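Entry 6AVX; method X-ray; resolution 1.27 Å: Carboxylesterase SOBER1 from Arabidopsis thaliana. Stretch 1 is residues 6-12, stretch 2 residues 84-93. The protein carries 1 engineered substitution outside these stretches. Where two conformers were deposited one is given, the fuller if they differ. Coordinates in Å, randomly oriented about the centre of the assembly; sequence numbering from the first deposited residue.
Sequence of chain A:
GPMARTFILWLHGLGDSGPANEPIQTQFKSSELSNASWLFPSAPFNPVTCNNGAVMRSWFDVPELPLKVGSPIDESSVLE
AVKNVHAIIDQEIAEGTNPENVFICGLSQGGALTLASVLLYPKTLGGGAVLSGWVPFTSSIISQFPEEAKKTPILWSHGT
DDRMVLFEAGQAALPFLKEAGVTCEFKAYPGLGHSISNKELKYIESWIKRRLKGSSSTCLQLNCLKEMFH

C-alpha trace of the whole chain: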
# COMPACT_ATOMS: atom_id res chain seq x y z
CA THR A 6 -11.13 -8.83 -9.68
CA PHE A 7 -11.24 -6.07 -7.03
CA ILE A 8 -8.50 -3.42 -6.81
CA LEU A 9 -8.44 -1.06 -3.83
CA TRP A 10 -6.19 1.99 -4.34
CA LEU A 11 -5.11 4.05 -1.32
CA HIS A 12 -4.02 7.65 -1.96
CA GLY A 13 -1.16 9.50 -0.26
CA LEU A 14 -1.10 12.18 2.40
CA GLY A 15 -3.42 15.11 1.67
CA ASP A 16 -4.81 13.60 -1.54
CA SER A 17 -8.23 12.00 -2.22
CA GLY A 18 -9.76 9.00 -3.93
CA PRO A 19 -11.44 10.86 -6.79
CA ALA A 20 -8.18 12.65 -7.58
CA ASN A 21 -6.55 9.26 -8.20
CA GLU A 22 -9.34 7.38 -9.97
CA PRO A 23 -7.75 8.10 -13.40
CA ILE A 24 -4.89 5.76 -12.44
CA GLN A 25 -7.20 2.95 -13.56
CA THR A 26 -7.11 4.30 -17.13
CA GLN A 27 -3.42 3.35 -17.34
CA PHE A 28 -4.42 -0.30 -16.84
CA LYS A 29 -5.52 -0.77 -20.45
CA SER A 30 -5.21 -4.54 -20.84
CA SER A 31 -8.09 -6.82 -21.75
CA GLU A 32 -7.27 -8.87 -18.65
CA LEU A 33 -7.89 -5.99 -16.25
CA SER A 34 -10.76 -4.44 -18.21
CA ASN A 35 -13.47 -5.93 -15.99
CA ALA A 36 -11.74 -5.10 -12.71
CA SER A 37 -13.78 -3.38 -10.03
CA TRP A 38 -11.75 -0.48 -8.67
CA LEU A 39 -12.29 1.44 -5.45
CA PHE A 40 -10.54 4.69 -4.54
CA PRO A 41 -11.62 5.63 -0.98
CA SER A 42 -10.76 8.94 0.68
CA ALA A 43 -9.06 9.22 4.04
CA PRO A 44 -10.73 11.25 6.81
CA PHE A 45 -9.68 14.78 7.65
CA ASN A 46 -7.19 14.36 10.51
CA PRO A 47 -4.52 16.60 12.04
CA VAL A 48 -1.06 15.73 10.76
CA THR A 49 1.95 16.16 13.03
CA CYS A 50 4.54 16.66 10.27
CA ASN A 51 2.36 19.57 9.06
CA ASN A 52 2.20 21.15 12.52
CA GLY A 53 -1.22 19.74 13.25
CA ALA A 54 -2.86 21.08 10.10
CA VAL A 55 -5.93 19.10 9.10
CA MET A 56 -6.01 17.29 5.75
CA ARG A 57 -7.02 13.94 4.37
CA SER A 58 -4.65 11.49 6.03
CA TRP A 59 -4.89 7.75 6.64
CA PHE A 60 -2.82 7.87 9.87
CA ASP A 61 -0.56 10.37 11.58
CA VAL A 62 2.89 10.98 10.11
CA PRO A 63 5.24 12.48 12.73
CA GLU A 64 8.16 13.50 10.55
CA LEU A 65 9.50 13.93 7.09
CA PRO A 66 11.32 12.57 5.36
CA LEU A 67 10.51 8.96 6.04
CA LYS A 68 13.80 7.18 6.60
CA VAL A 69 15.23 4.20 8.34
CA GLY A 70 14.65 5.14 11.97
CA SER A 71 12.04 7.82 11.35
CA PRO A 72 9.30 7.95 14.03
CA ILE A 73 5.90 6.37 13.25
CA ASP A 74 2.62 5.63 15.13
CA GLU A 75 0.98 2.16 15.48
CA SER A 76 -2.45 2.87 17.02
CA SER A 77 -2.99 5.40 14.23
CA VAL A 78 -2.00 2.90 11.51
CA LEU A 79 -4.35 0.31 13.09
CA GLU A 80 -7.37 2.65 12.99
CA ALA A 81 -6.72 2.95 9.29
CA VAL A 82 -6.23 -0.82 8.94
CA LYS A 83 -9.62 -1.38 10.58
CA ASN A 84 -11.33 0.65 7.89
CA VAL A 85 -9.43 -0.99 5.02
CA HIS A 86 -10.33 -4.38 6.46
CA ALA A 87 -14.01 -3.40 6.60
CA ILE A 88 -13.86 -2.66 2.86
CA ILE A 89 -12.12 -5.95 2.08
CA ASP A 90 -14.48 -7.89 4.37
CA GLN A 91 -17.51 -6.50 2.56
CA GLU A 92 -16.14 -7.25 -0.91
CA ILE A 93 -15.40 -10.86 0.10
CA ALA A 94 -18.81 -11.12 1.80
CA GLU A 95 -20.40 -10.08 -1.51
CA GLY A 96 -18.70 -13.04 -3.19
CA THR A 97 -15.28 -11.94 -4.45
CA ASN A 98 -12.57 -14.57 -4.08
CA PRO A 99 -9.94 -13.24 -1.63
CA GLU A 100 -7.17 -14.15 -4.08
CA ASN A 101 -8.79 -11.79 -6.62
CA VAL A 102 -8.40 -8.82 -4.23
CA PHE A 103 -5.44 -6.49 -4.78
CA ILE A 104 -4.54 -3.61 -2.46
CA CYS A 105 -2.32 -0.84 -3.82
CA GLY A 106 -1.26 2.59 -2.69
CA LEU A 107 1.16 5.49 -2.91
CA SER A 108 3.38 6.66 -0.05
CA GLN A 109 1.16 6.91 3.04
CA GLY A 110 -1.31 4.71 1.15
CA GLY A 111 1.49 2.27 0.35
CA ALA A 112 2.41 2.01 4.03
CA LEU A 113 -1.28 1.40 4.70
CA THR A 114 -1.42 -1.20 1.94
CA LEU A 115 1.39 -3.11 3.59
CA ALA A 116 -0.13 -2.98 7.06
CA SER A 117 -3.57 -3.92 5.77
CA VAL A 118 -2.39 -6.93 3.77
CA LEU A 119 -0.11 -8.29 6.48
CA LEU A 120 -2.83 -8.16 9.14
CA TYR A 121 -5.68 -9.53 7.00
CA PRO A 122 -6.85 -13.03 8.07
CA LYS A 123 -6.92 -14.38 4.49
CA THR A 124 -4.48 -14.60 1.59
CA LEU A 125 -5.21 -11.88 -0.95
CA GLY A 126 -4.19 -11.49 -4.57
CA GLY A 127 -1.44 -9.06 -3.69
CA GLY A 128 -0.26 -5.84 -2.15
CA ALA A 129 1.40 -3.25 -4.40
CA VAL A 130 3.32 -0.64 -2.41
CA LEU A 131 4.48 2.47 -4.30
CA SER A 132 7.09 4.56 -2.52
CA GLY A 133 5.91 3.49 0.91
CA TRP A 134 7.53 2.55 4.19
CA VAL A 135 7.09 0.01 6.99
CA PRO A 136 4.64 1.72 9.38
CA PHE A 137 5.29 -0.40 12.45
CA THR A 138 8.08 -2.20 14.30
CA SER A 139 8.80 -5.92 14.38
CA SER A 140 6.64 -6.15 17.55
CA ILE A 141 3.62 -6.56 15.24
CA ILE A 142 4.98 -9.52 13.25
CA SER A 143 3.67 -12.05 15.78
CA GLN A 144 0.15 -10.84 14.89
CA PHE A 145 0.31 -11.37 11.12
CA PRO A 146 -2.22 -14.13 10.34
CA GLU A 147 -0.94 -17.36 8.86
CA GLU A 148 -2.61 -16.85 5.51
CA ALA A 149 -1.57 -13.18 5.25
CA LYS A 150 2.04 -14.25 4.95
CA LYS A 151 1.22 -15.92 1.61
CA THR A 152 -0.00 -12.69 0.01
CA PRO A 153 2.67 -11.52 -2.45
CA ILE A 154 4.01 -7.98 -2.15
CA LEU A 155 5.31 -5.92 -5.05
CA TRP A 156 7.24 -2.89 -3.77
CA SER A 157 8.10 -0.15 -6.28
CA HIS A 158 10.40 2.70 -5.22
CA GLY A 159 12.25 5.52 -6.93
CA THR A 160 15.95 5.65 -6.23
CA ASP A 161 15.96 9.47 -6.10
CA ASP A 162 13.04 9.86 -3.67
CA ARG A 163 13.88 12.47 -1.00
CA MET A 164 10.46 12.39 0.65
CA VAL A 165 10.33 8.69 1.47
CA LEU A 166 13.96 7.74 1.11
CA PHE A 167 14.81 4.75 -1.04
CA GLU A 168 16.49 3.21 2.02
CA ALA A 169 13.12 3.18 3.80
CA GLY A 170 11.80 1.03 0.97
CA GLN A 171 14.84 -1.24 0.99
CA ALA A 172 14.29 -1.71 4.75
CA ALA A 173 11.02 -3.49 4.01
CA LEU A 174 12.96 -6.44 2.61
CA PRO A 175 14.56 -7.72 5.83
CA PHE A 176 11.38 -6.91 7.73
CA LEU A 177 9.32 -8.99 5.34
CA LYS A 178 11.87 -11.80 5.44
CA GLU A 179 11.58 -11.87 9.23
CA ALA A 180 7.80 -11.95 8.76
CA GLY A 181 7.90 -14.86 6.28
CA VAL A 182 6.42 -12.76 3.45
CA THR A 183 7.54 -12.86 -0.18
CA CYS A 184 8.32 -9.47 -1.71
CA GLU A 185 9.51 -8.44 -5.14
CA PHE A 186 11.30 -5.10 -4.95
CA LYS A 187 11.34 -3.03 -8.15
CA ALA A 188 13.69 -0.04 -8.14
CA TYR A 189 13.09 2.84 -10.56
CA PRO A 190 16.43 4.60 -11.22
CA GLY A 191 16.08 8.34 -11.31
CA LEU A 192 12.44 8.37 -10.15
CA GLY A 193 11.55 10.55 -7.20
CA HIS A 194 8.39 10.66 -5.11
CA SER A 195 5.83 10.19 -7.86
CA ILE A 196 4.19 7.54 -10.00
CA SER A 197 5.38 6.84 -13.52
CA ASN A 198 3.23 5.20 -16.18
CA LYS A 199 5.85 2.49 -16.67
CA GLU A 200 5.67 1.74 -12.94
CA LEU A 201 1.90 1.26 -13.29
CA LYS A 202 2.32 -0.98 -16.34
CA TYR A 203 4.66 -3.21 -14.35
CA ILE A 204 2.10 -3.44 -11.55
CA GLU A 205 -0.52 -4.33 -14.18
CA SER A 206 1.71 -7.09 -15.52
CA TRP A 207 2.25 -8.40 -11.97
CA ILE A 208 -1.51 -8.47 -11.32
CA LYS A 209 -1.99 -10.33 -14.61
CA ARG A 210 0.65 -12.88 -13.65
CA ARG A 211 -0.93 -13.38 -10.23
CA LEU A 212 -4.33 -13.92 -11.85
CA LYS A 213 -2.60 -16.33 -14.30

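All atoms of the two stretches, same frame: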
# COMPACT_ATOMS: atom_id res chain seq x y z
N THR A 6 -12.33 -9.40 -10.30
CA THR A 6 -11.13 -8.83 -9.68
C THR A 6 -11.48 -7.50 -9.01
O THR A 6 -12.20 -6.68 -9.58
CB THR A 6 -10.05 -8.59 -10.72
OG1 THR A 6 -9.71 -9.84 -11.35
CG2 THR A 6 -8.81 -7.99 -10.10
N PHE A 7 -10.99 -7.28 -7.80
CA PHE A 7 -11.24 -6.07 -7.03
C PHE A 7 -9.90 -5.44 -6.72
O PHE A 7 -9.00 -6.11 -6.18
CB PHE A 7 -11.94 -6.43 -5.73
CG PHE A 7 -12.19 -5.26 -4.83
CD1 PHE A 7 -13.16 -4.33 -5.14
CD2 PHE A 7 -11.46 -5.09 -3.67
CE1 PHE A 7 -13.39 -3.25 -4.31
CE2 PHE A 7 -11.69 -4.01 -2.84
CZ PHE A 7 -12.65 -3.09 -3.16
N ILE A 8 -9.74 -4.16 -7.03
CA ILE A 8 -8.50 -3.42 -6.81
C ILE A 8 -8.84 -2.21 -5.96
O ILE A 8 -9.58 -1.31 -6.41
CB ILE A 8 -7.82 -3.01 -8.12
CG1 ILE A 8 -7.63 -4.23 -9.03
CG2 ILE A 8 -6.50 -2.33 -7.82
CD1 ILE A 8 -7.06 -3.92 -10.40
N LEU A 9 -8.29 -2.17 -4.75
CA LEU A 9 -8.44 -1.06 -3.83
C LEU A 9 -7.18 -0.22 -3.93
O LEU A 9 -6.08 -0.74 -3.75
CB LEU A 9 -8.59 -1.61 -2.42
CG LEU A 9 -8.76 -0.57 -1.31
CD1 LEU A 9 -10.03 0.21 -1.53
CD2 LEU A 9 -8.73 -1.21 0.06
N TRP A 10 -7.32 1.07 -4.23
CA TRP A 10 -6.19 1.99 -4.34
C TRP A 10 -6.26 3.02 -3.23
O TRP A 10 -7.28 3.70 -3.10
CB TRP A 10 -6.20 2.72 -5.69
CG TRP A 10 -4.94 3.51 -5.86
CD1 TRP A 10 -4.65 4.73 -5.32
CD2 TRP A 10 -3.76 3.10 -6.57
NE1 TRP A 10 -3.36 5.11 -5.65
CE2 TRP A 10 -2.81 4.13 -6.42
CE3 TRP A 10 -3.44 1.99 -7.33
CZ2 TRP A 10 -1.54 4.06 -7.00
CZ3 TRP A 10 -2.17 1.92 -7.90
CH2 TRP A 10 -1.25 2.95 -7.74
N LEU A 11 -5.17 3.18 -2.49
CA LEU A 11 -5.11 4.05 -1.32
C LEU A 11 -4.18 5.23 -1.62
O LEU A 11 -2.98 5.04 -1.82
CB LEU A 11 -4.61 3.27 -0.11
CG LEU A 11 -5.46 2.05 0.23
CD1 LEU A 11 -4.86 1.23 1.34
CD2 LEU A 11 -6.91 2.45 0.56
N HIS A 12 -4.75 6.44 -1.63
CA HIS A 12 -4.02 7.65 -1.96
C HIS A 12 -3.01 8.02 -0.86
O HIS A 12 -3.03 7.49 0.25
CB HIS A 12 -5.01 8.80 -2.18
CG HIS A 12 -5.76 9.22 -0.95
ND1 HIS A 12 -5.19 9.96 0.06
CD2 HIS A 12 -7.04 8.99 -0.56
CE1 HIS A 12 -6.09 10.17 1.02
NE2 HIS A 12 -7.22 9.60 0.66
N ASN A 84 -10.45 0.23 8.96
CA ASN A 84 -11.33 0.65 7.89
C ASN A 84 -11.04 -0.07 6.58
O ASN A 84 -11.97 -0.47 5.87
CB ASN A 84 -11.23 2.15 7.69
CG ASN A 84 -11.95 2.60 6.47
OD1 ASN A 84 -11.34 2.93 5.45
ND2 ASN A 84 -13.27 2.55 6.52
N VAL A 85 -9.76 -0.23 6.22
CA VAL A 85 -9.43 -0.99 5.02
C VAL A 85 -9.98 -2.40 5.12
O VAL A 85 -10.57 -2.92 4.17
CB VAL A 85 -7.91 -0.98 4.76
CG1 VAL A 85 -7.56 -1.92 3.60
CG2 VAL A 85 -7.41 0.42 4.48
N HIS A 86 -9.83 -3.02 6.28
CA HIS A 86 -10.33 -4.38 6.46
C HIS A 86 -11.84 -4.44 6.33
O HIS A 86 -12.37 -5.44 5.84
CB HIS A 86 -9.89 -4.94 7.80
CG HIS A 86 -8.46 -5.37 7.82
ND1 HIS A 86 -7.91 -6.09 8.87
CD2 HIS A 86 -7.47 -5.23 6.91
CE1 HIS A 86 -6.65 -6.37 8.59
NE2 HIS A 86 -6.36 -5.85 7.42
N ALA A 87 -12.56 -3.41 6.79
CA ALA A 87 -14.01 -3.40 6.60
C ALA A 87 -14.36 -3.43 5.12
O ALA A 87 -15.29 -4.13 4.70
CB ALA A 87 -14.61 -2.17 7.29
N ILE A 88 -13.62 -2.68 4.31
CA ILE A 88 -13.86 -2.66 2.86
C ILE A 88 -13.60 -4.03 2.27
O ILE A 88 -14.40 -4.56 1.48
CB ILE A 88 -12.98 -1.59 2.19
CG1 ILE A 88 -13.41 -0.18 2.63
CG2 ILE A 88 -13.03 -1.73 0.66
CD1 ILE A 88 -12.44 0.92 2.22
N ILE A 89 -12.47 -4.64 2.62
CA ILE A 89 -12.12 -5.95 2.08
C ILE A 89 -13.14 -6.98 2.54
O ILE A 89 -13.59 -7.83 1.75
CB ILE A 89 -10.70 -6.35 2.49
CG1 ILE A 89 -9.66 -5.34 1.99
CG2 ILE A 89 -10.37 -7.74 1.95
CD1 ILE A 89 -8.34 -5.41 2.73
N ASP A 90 -13.49 -6.96 3.83
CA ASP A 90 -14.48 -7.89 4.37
C ASP A 90 -15.77 -7.83 3.56
O ASP A 90 -16.37 -8.87 3.25
CB ASP A 90 -14.83 -7.52 5.82
CG ASP A 90 -13.76 -7.90 6.83
OD1 ASP A 90 -12.79 -8.60 6.51
OD2 ASP A 90 -13.96 -7.48 7.99
N GLN A 91 -16.24 -6.63 3.26
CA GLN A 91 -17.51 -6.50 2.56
C GLN A 91 -17.42 -7.03 1.13
O GLN A 91 -18.34 -7.71 0.65
CB GLN A 91 -17.96 -5.05 2.57
CG GLN A 91 -19.27 -4.78 1.83
CD GLN A 91 -20.46 -5.45 2.48
OE1 GLN A 91 -20.41 -5.85 3.65
NE2 GLN A 91 -21.55 -5.58 1.73
N GLU A 92 -16.31 -6.74 0.44
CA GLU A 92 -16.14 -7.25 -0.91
C GLU A 92 -16.13 -8.78 -0.93
O GLU A 92 -16.77 -9.40 -1.78
CB GLU A 92 -14.87 -6.67 -1.51
CG GLU A 92 -14.58 -7.07 -2.94
CD GLU A 92 -15.57 -6.52 -3.97
OE1 GLU A 92 -16.28 -5.53 -3.70
OE2 GLU A 92 -15.62 -7.10 -5.08
N ILE A 93 -15.42 -9.40 0.02
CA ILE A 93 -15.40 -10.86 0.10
C ILE A 93 -16.77 -11.39 0.50
O ILE A 93 -17.23 -12.41 -0.04
CB ILE A 93 -14.25 -11.32 1.03
CG1 ILE A 93 -12.90 -11.01 0.37
CG2 ILE A 93 -14.37 -12.82 1.35
CD1 ILE A 93 -11.70 -11.14 1.29

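Strand 7-11 of stretch 1 packs against helix 84-93 in a nearly antiparallel arrangement, with 167° between their N-to-C directions and the axes 10.7 Å apart at closest approach. No hydrogen bond joins the two stretches; the contact is made by side chains and buries 319 Å² in all, both sides summed. The helix satisfies its own backbone through i to i+4 bonds such as E92 N to I88 O (3.1 Å), and the alternation of the strand sends F7, L9 and L11 toward it. T6 points its CA-to-CB bond away from the helix and makes no contact. F7 has the largest share of the covered surface. Its t rotamer brings the ring beneath E92, whose CG lies 3.8 Å from the ring centroid and 20° off the normal, a CH-pi contact over the face; F7 CD1 is 3.5 Å from E92 CD. E92 CG and the carboxylate carbon CD both lie over this face, and OE2 is hydrogen-bonded elsewhere in the structure. Farther along the ring, F7 CZ meets I88 CG2 at 4.1 Å. I8 is buried but out of reach of the helix. L9, with chi1 t and chi2 p, reaches V85 and I88: L9 CD2 lies 3.8 Å from V85 CG1 and 4.4 Å from I88 CG2, and L9 CD1 lies 4.2 Å from I88 CG2. The branched leucine thus bridges two residues three positions apart, and I88 CG2 in turn touches both F7 and L9. W10, also buried, is out of reach. L11, in the m, t rotamer, ends the row with CD1 4.1 Å from V85 CG2, so the two methyls of V85 meet different leucines although its CA-to-CB bond points sideways. H12, beyond the strand, is out of reach, and its NE2 is hydrogen-bonded elsewhere.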